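Local coordinates for protein bacteriorhodopsin (Nanosalina sp., PDB 6EYU) that pumps protons inward across the cell membrane as a retinal-binding xenorhodopsin of the microbial rhodopsin family, at residues G56-Y59 against T60-L63; N64-F67 against L68-Y71; P147-E150 against I151-S155. All blocks are in the same frame, centred on the assembly; numbering follows the deposited sequence.

In the fold
Following the chain from the N terminus, contact 1 (56-59 with 60-63) comes first, at the C-terminal end of helix 42-63. Contact 2 (64-67 with 68-71) takes over directly and forms the connection to helix 72-93. Neither crosses the other: they run in series and close only short local turns, yet they touch, because N61 reaches forward to S66 and S69. Both also lie against the second subunit of the trimer. Contact 3 (147-150 with 151-155) is far along the chain, on helix 147-152 before helix 157-183. Its centre is about 37 Å from that of contact 1 and about 41 Å from that of contact 2, on the opposite side of the chain's centre.

Contact 1 of 3, residues G56-Y59 against T60-L63; sequences GLMY and TNFL
T60 and N61 bond back to the carbonyls of L57 and M58, at the kinked last turn of transmembrane helix 42-63 in this seven-helix rhodopsin fold. The amide N of T60 binds O of L57 at 2.9 Å, three residues back, and has just a weak bond to O of G56. OG1 of T60 is modelled only 2.4 Å from the same O of L57, too short to be trusted in detail. N61 uses its side chain one residue on: its ND2 gives a hydrogen bond to O of M58 at 3.0 Å, tilted out of the carbonyl plane, while CE of M58 lies alongside the amide. The other end of that amide, OD1, is bound by S66 in the following loop. From the second subunit, Q124 bonds to OG1 of T60, and L120 packs on T60 and N61.

Beyond these polar groups the contact is aromatic. N of F62 binds O of Y59 at 3.0 Å, again three residues back, and the two rings form a T-shaped pair with planes at 85° and centroids 5.2 Å apart. Y59 gives the face and F62 the edge. The Y59 hydroxyl is tied to the carbonyl of L205. The side chain of Y59 touches helices 72-93 and 198-230 and comes within about 6 Å of the retinal at the nearest atoms. At the meeting of the rings, CE2 of F62 stands over the centre of the Y59 face, 3.9 Å from CD2 of Y59.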
loop_
_atom_site.group_PDB
_atom_site.type_symbol
_atom_site.label_atom_id
_atom_site.label_comp_id
_atom_site.label_asym_id
_atom_site.label_seq_id
_atom_site.Cartn_x
_atom_site.Cartn_y
_atom_site.Cartn_z
ATOM N N GLY A 56 -0.151 14.784 -10.222
ATOM C CA GLY A 56 -1.171 15.620 -10.843
ATOM C C GLY A 56 -2.530 15.436 -10.196
ATOM O O GLY A 56 -3.184 16.408 -9.820
ATOM N N LEU A 57 -2.964 14.185 -10.087
ATOM C CA LEU A 57 -4.269 13.879 -9.516
ATOM C C LEU A 57 -4.407 14.487 -8.125
ATOM O O LEU A 57 -5.357 15.219 -7.851
ATOM C CB LEU A 57 -4.479 12.366 -9.450
ATOM C CG LEU A 57 -4.977 11.740 -10.754
ATOM C CD1 LEU A 57 -5.125 10.233 -10.612
ATOM C CD2 LEU A 57 -6.291 12.377 -11.176
ATOM N N MET A 58 -3.423 14.231 -7.269
ATOM C CA MET A 58 -3.512 14.628 -5.870
ATOM C C MET A 58 -3.632 16.144 -5.751
ATOM O O MET A 58 -4.258 16.651 -4.819
ATOM C CB MET A 58 -2.285 14.139 -5.096
ATOM C CG MET A 58 -2.257 12.636 -4.863
ATOM S SD MET A 58 -3.901 11.933 -4.623
ATOM C CE MET A 58 -4.412 12.766 -3.123
ATOM N N TYR A 59 -3.127 16.858 -6.752
ATOM C CA TYR A 59 -3.068 18.315 -6.693
ATOM C C TYR A 59 -4.396 18.944 -7.108
ATOM O O TYR A 59 -4.628 20.129 -6.871
ATOM C CB TYR A 59 -1.943 18.844 -7.583
ATOM C CG TYR A 59 -0.650 19.109 -6.843
ATOM C CD1 TYR A 59 0.024 18.080 -6.199
ATOM C CD2 TYR A 59 -0.087 20.378 -6.817
ATOM C CE1 TYR A 59 1.237 18.302 -5.573
ATOM C CE2 TYR A 59 1.127 20.609 -6.198
ATOM C CZ TYR A 59 1.787 19.566 -5.581
ATOM O OH TYR A 59 2.978 19.798 -4.934
ATOM N N THR A 60 -5.274 18.143 -7.703
ATOM C CA THR A 60 -6.625 18.598 -8.016
ATOM C C THR A 60 -7.401 18.894 -6.737
ATOM O O THR A 60 -8.484 19.478 -6.779
ATOM C CB THR A 60 -7.401 17.550 -8.835
ATOM O OG1 THR A 60 -7.441 16.308 -8.120
ATOM C CG2 THR A 60 -6.747 17.334 -10.191
ATOM N N ASN A 61 -6.824 18.523 -5.598
ATOM C CA ASN A 61 -7.474 18.740 -4.310
ATOM C C ASN A 61 -7.194 20.144 -3.781
ATOM O O ASN A 61 -7.790 20.570 -2.792
ATOM C CB ASN A 61 -7.002 17.699 -3.293
ATOM C CG ASN A 61 -7.627 16.337 -3.521
ATOM O OD1 ASN A 61 -8.835 16.162 -3.372
ATOM N ND2 ASN A 61 -6.794 15.351 -3.840
ATOM N N PHE A 62 -6.351 20.888 -4.491
ATOM C CA PHE A 62 -6.195 22.314 -4.229
ATOM C C PHE A 62 -7.133 23.141 -5.105
ATOM O O PHE A 62 -7.499 24.261 -4.748
ATOM C CB PHE A 62 -4.745 22.748 -4.464
ATOM C CG PHE A 62 -3.752 22.045 -3.582
ATOM C CD1 PHE A 62 -3.859 22.115 -2.202
ATOM C CD2 PHE A 62 -2.690 21.349 -4.133
ATOM C CE1 PHE A 62 -2.949 21.464 -1.389
ATOM C CE2 PHE A 62 -1.778 20.695 -3.326
ATOM C CZ PHE A 62 -1.908 20.753 -1.952
ATOM N N LEU A 63 -7.567 22.561 -6.220
ATOM C CA LEU A 63 -8.498 23.236 -7.119
ATOM C C LEU A 63 -9.939 23.030 -6.663
ATOM O O LEU A 63 -10.850 23.715 -7.130
ATOM C CB LEU A 63 -8.332 22.716 -8.548
ATOM C CG LEU A 63 -6.940 22.878 -9.160
ATOM C CD1 LEU A 63 -6.977 22.581 -10.650
ATOM C CD2 LEU A 63 -6.400 24.277 -8.902
#

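Contact 2 of 3, residues N64-F67 against L68-Y71. With MUN ([(2~{S})-2,3-bis(oxidanyl)propyl] (~{E})-undec-2-enoate), chain K; MUN ([(2~{S})-2,3-bis(oxidanyl)propyl] (~{E})-undec-2-enoate), chain B; MUN ([(2~{S})-2,3-bis(oxidanyl)propyl] (~{E})-undec-2-enoate), chain U.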
loop_
_atom_site.group_PDB
_atom_site.type_symbol
_atom_site.label_atom_id
_atom_site.label_comp_id
_atom_site.label_asym_id
_atom_site.label_seq_id
_atom_site.Cartn_x
_atom_site.Cartn_y
_atom_site.Cartn_z
ATOM N N ASN A 64 -10.154 21.988 -5.867
ATOM C CA ASN A 64 -11.493 21.635 -5.409
ATOM C C ASN A 64 -11.428 21.038 -4.011
ATOM O O ASN A 64 -10.941 19.922 -3.827
ATOM C CB ASN A 64 -12.133 20.626 -6.364
ATOM C CG ASN A 64 -12.505 21.240 -7.698
ATOM O OD1 ASN A 64 -11.877 20.957 -8.719
ATOM N ND2 ASN A 64 -13.588 22.006 -7.715
ATOM N N GLN A 65 -11.918 21.782 -3.025
ATOM C CA GLN A 65 -11.810 21.354 -1.639
ATOM C C GLN A 65 -12.358 19.943 -1.472
ATOM O O GLN A 65 -13.465 19.638 -1.916
ATOM C CB GLN A 65 -12.562 22.309 -0.713
ATOM C CG GLN A 65 -13.071 21.644 0.555
ATOM C CD GLN A 65 -12.808 22.476 1.795
ATOM O OE1 GLN A 65 -12.103 22.045 2.708
ATOM N NE2 GLN A 65 -13.348 23.688 1.820
ATOM N N SER A 66 -11.645 19.141 -0.690
ATOM C CA SER A 66 -12.114 17.818 -0.308
ATOM C C SER A 66 -11.547 17.474 1.064
ATOM O O SER A 66 -10.812 18.266 1.653
ATOM C CB SER A 66 -11.664 16.782 -1.339
ATOM O OG SER A 66 -10.397 16.244 -1.001
ATOM N N PHE A 67 -11.924 16.314 1.591
ATOM C CA PHE A 67 -11.429 15.883 2.891
ATOM C C PHE A 67 -9.936 15.573 2.816
ATOM O O PHE A 67 -9.208 15.759 3.793
ATOM C CB PHE A 67 -12.203 14.656 3.378
ATOM C CG PHE A 67 -11.812 13.378 2.693
ATOM C CD1 PHE A 67 -12.483 12.961 1.556
ATOM C CD2 PHE A 67 -10.928 12.503 3.299
ATOM C CE1 PHE A 67 -12.192 11.743 0.971
ATOM C CE2 PHE A 67 -10.631 11.283 2.720
ATOM C CZ PHE A 67 -11.264 10.903 1.553
ATOM N N LEU A 68 -9.460 15.329 1.600
ATOM C CA LEU A 68 -8.052 15.013 1.373
ATOM C C LEU A 68 -7.201 16.277 1.271
ATOM O O LEU A 68 -5.971 16.206 1.280
ATOM C CB LEU A 68 -7.900 14.189 0.094
ATOM C CG LEU A 68 -7.445 12.743 0.290
ATOM C CD1 LEU A 68 -7.573 12.334 1.749
ATOM C CD2 LEU A 68 -8.246 11.812 -0.606
ATOM N N SER A 69 -7.854 17.406 1.019
ATOM C CA SER A 69 -7.166 18.598 0.532
ATOM C C SER A 69 -6.057 19.022 1.490
ATOM O O SER A 69 -4.977 19.427 1.060
ATOM C CB SER A 69 -8.159 19.747 0.350
ATOM O OG SER A 69 -9.151 19.418 -0.607
ATOM N N ASP A 70 -6.380 19.060 2.779
ATOM C CA ASP A 70 -5.461 19.582 3.783
ATOM C C ASP A 70 -4.176 18.761 3.814
ATOM O O ASP A 70 -3.152 19.214 4.326
ATOM C CB ASP A 70 -6.120 19.569 5.164
ATOM C CG ASP A 70 -6.961 20.804 5.420
ATOM O OD1 ASP A 70 -6.772 21.812 4.707
ATOM O OD2 ASP A 70 -7.801 20.773 6.344
ATOM N N TYR A 71 -4.221 17.576 3.213
ATOM C CA TYR A 71 -3.137 16.610 3.348
ATOM C C TYR A 71 -2.669 16.114 1.983
ATOM O O TYR A 71 -2.124 15.017 1.866
ATOM C CB TYR A 71 -3.587 15.423 4.200
ATOM C CG TYR A 71 -3.780 15.758 5.661
ATOM C CD1 TYR A 71 -2.718 15.690 6.553
ATOM C CD2 TYR A 71 -4.990 16.257 6.122
ATOM C CE1 TYR A 71 -2.877 16.040 7.881
ATOM C CE2 TYR A 71 -5.160 16.605 7.449
ATOM C CZ TYR A 71 -4.101 16.494 8.324
ATOM O OH TYR A 71 -4.264 16.844 9.645
HETATM C CAR MUN K . -1.955 5.185 5.060
HETATM C CAQ MUN K . -1.121 5.373 6.328
HETATM C CAP MUN K . -1.644 6.582 7.105
HETATM C CAO MUN K . -2.041 7.682 6.119
HETATM C CAN MUN K . -3.444 8.189 6.458
HETATM C CAM MUN K . -4.126 8.684 5.181
HETATM C CAK MUN K . -5.278 9.621 5.549
HETATM C CAH MUN K . -5.124 10.938 4.784
HETATM C CAF MUN K . -6.424 11.741 4.873
HETATM C CAC MUN K . -6.893 12.075 6.292
HETATM C CAA MUN K . -8.211 12.850 6.383
HETATM O OAD MUN K . -9.011 12.851 5.449
HETATM O OAB MUN K . -8.426 13.484 7.569
HETATM C CAE MUN K . -8.204 14.886 7.403
HETATM C CAG MUN K . -9.478 15.652 7.762
HETATM O OAJ MUN K . -10.620 14.908 7.331
HETATM C CAI MUN K . -9.542 15.853 9.278
HETATM O OAL MUN K . -9.216 17.209 9.592
HETATM C CAR MUN B . -5.509 8.937 -1.657
HETATM C CAQ MUN B . -6.183 8.019 -0.635
HETATM C CAP MUN B . -5.331 6.764 -0.437
HETATM C CAO MUN B . -5.958 5.893 0.653
HETATM C CAN MUN B . -6.661 6.788 1.677
HETATM C CAM MUN B . -8.116 6.339 1.834
HETATM C CAK MUN B . -8.901 7.408 2.598
HETATM C CAH MUN B . -9.752 6.744 3.685
HETATM C CAF MUN B . -11.177 6.529 3.166
HETATM C CAC MUN B . -12.172 7.655 3.465
HETATM C CAA MUN B . -11.954 8.402 4.785
HETATM O OAD MUN B . -10.840 8.459 5.302
HETATM O OAB MUN B . -13.039 9.088 5.239
HETATM C CAE MUN B . -12.626 10.311 5.857
HETATM C CAG MUN B . -13.807 11.283 5.905
HETATM O OAJ MUN B . -14.300 11.501 4.581
HETATM C CAI MUN B . -14.922 10.693 6.773
HETATM O OAL MUN B . -16.122 11.448 6.586
HETATM C CAN MUN U . -5.195 17.645 -18.731
HETATM C CAM MUN U . -5.906 17.517 -17.383
HETATM C CAK MUN U . -6.816 18.729 -17.170
HETATM C CAH MUN U . -6.026 19.846 -16.485
HETATM C CAF MUN U . -6.605 20.110 -15.092
HETATM C CAC MUN U . -8.046 20.662 -15.070
HETATM C CAA MUN U . -8.613 21.008 -13.675
HETATM O OAD MUN U . -8.213 20.403 -12.683
HETATM O OAB MUN U . -9.780 21.708 -13.699
HETATM C CAE MUN U . -10.666 21.158 -12.718
HETATM C CAG MUN U . -11.148 22.265 -11.777
HETATM O OAJ MUN U . -10.631 23.524 -12.217
HETATM C CAI MUN U . -12.677 22.309 -11.785
HETATM O OAL MUN U . -13.123 23.523 -11.177
#
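F67 and L68 run alongside each other in the same direction, at the corner of a type I beta turn from S66 to S69 in the loop joining helices 42-63 and 72-93. The F67 side chain swings between its own backbone N and carbonyl carbon (chi1 76°), which brings one ring face over L68. CD1 of L68 meets CE2 of F67 at 3.4 Å, and CD2 of L68 reaches CZ. The opposite face takes a lipid: hydroxyl OAJ of the monoacylglycerol in chain B stands above it, 3.6 Å from CG of F67 and displaced from the ring centre. A second lipid, chain K, comes to the ring edge in plane, with its ester carbonyl OAD 2.9 Å from CD2 of F67. That lipid continues past CD1 of L68, and its glycerol carbon CAE packs against CE2 of Y71. Protein rings also gather here, since F67 meets Y71 of the second subunit while Y71 meets F67 of the third edge-to-face, so the turn and its lipids sit at the trimer interface.

Two serine hydroxyls cross-link the turn. The backbone N of S69 binds O of S66 at 3.1 Å. OG of S66 accepts from N of L68 at 2.9 Å and is also bonded to OD1 of N61, linking the turn to the end of helix 42-63. OG of S69, beside its own backbone N (chi1 -61°), likewise accepts, here from N of S66 at a short 2.5 Å, and has a second bond to the carbonyl of N61. At the start of the loop, N64 touches a third lipid, chain U, where its OD1 lies 3.4 Å from CAG.

Contact 3 of 3, residues P147-E150 against I151-S155; sequences PFRE and IAEES
R149 and E153 pair one helical turn apart, forming an i to i+4 salt bridge at the C-terminal end of the short helix 147-152. NE of R149 is 2.8 Å from OE2 of E153, and the same oxygen is 2.9 Å from NH1. The carboxylate does not meet the guanidinium edge on: OE2 lies over one face, and the two planes are 55° apart. R149 sends CG anti to its backbone N (chi1 177°), then bends at chi3, which turns the guanidinium back toward the following turn; E153 comes to meet it with a chain extended beyond CG. OE2 has a second cationic partner in K164, so this one oxygen gathers two positive groups, which would be expected to favour the ionised carboxylate.

I151 has the most surface buried between the two segments. Its N binds O of P147 at 3.1 Å, and the side chain folds back along the same carbonyl, CG1 lying 3.3 Å from O of P147. Two further i+4 bonds follow, from N of A152 to O of F148 and from N of E153 to O of R149, both 3.0 Å long. A type I beta turn from A152 to S155 follows.

P147 and R149 each touch a bound monoacylglycerol. F148 and P147 lean on L103 of helix 101-124, F148 reaching L104 and L107 as well, while F148, R149 and A152 all rest on Y163 of helix 157-183. I151 touches A96 in a loop, so the short helix rests against helices 101-124 and 157-183 and the loop at A96.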
loop_
_atom_site.group_PDB
_atom_site.type_symbol
_atom_site.label_atom_id
_atom_site.label_comp_id
_atom_site.label_asym_id
_atom_site.label_seq_id
_atom_site.Cartn_x
_atom_site.Cartn_y
_atom_site.Cartn_z
ATOM N N PRO A 147 25.908 2.782 -1.013
ATOM C CA PRO A 147 25.668 1.428 -1.506
ATOM C C PRO A 147 25.081 1.407 -2.914
ATOM O O PRO A 147 25.517 0.617 -3.750
ATOM C CB PRO A 147 24.672 0.842 -0.495
ATOM C CG PRO A 147 24.126 2.006 0.263
ATOM C CD PRO A 147 25.200 3.050 0.249
ATOM N N PHE A 148 24.162 2.324 -3.197
ATOM C CA PHE A 148 23.588 2.432 -4.533
ATOM C C PHE A 148 24.627 2.941 -5.524
ATOM O O PHE A 148 24.707 2.460 -6.654
ATOM C CB PHE A 148 22.374 3.363 -4.525
ATOM C CG PHE A 148 21.078 2.659 -4.250
ATOM C CD1 PHE A 148 20.461 1.917 -5.244
ATOM C CD2 PHE A 148 20.604 2.549 -2.953
ATOM C CE1 PHE A 148 19.330 1.171 -4.972
ATOM C CE2 PHE A 148 19.476 1.802 -2.672
ATOM C CZ PHE A 148 18.834 1.117 -3.684
ATOM N N ARG A 149 25.512 3.808 -5.045
ATOM C CA ARG A 149 26.592 4.332 -5.870
ATOM C C ARG A 149 27.580 3.227 -6.225
ATOM O O ARG A 149 28.028 3.124 -7.367
ATOM C CB ARG A 149 27.315 5.459 -5.135
ATOM C CG ARG A 149 28.506 6.022 -5.888
ATOM C CD ARG A 149 29.475 6.707 -4.941
ATOM N NE ARG A 149 30.838 6.212 -5.095
ATOM C CZ ARG A 149 31.904 6.997 -5.211
ATOM N NH1 ARG A 149 33.117 6.465 -5.284
ATOM N NH2 ARG A 149 31.758 8.314 -5.243
ATOM N N GLU A 150 27.917 2.401 -5.239
ATOM C CA GLU A 150 28.803 1.267 -5.462
ATOM C C GLU A 150 28.231 0.341 -6.528
ATOM O O GLU A 150 28.966 -0.191 -7.361
ATOM C CB GLU A 150 29.012 0.494 -4.159
ATOM C CG GLU A 150 29.971 1.168 -3.193
ATOM C CD GLU A 150 30.183 0.363 -1.927
ATOM O OE1 GLU A 150 30.153 -0.883 -2.000
ATOM O OE2 GLU A 150 30.338 0.977 -0.850
ATOM N N ILE A 151 26.918 0.138 -6.488
ATOM C CA ILE A 151 26.259 -0.781 -7.407
ATOM C C ILE A 151 26.220 -0.196 -8.816
ATOM O O ILE A 151 26.383 -0.918 -9.799
ATOM C CB ILE A 151 24.821 -1.091 -6.955
ATOM C CG1 ILE A 151 24.836 -1.943 -5.685
ATOM C CG2 ILE A 151 24.063 -1.809 -8.061
ATOM C CD1 ILE A 151 23.511 -1.973 -4.955
ATOM N N ALA A 152 26.099 1.125 -8.900
ATOM C CA ALA A 152 26.165 1.817 -10.182
ATOM C C ALA A 152 27.560 1.696 -10.787
ATOM O O ALA A 152 27.706 1.459 -11.986
ATOM C CB ALA A 152 25.787 3.281 -10.010
ATOM N N GLU A 153 28.579 1.783 -9.939
ATOM C CA GLU A 153 29.962 1.726 -10.396
ATOM C C GLU A 153 30.329 0.309 -10.824
ATOM O O GLU A 153 31.352 0.092 -11.474
ATOM C CB GLU A 153 30.907 2.196 -9.289
ATOM C CG GLU A 153 30.895 3.700 -9.069
ATOM C CD GLU A 153 31.780 4.131 -7.916
ATOM O OE1 GLU A 153 32.460 3.262 -7.331
ATOM O OE2 GLU A 153 31.782 5.335 -7.585
ATOM N N GLU A 154 29.431 -0.633 -10.555
ATOM C CA GLU A 154 29.572 -1.995 -11.056
ATOM C C GLU A 154 29.398 -2.031 -12.570
ATOM O O GLU A 154 29.816 -2.985 -13.228
ATOM C CB GLU A 154 28.542 -2.911 -10.395
ATOM C CG GLU A 154 29.147 -4.105 -9.676
ATOM C CD GLU A 154 28.173 -4.766 -8.721
ATOM O OE1 GLU A 154 26.969 -4.828 -9.048
ATOM O OE2 GLU A 154 28.614 -5.236 -7.651
ATOM N N SER A 155 28.688 -1.043 -13.102
ATOM C CA SER A 155 28.277 -1.065 -14.501
ATOM C C SER A 155 29.295 -0.346 -15.377
ATOM O O SER A 155 30.373 0.031 -14.915
ATOM C CB SER A 155 26.904 -0.410 -14.663
ATOM O OG SER A 155 26.598 0.416 -13.554
#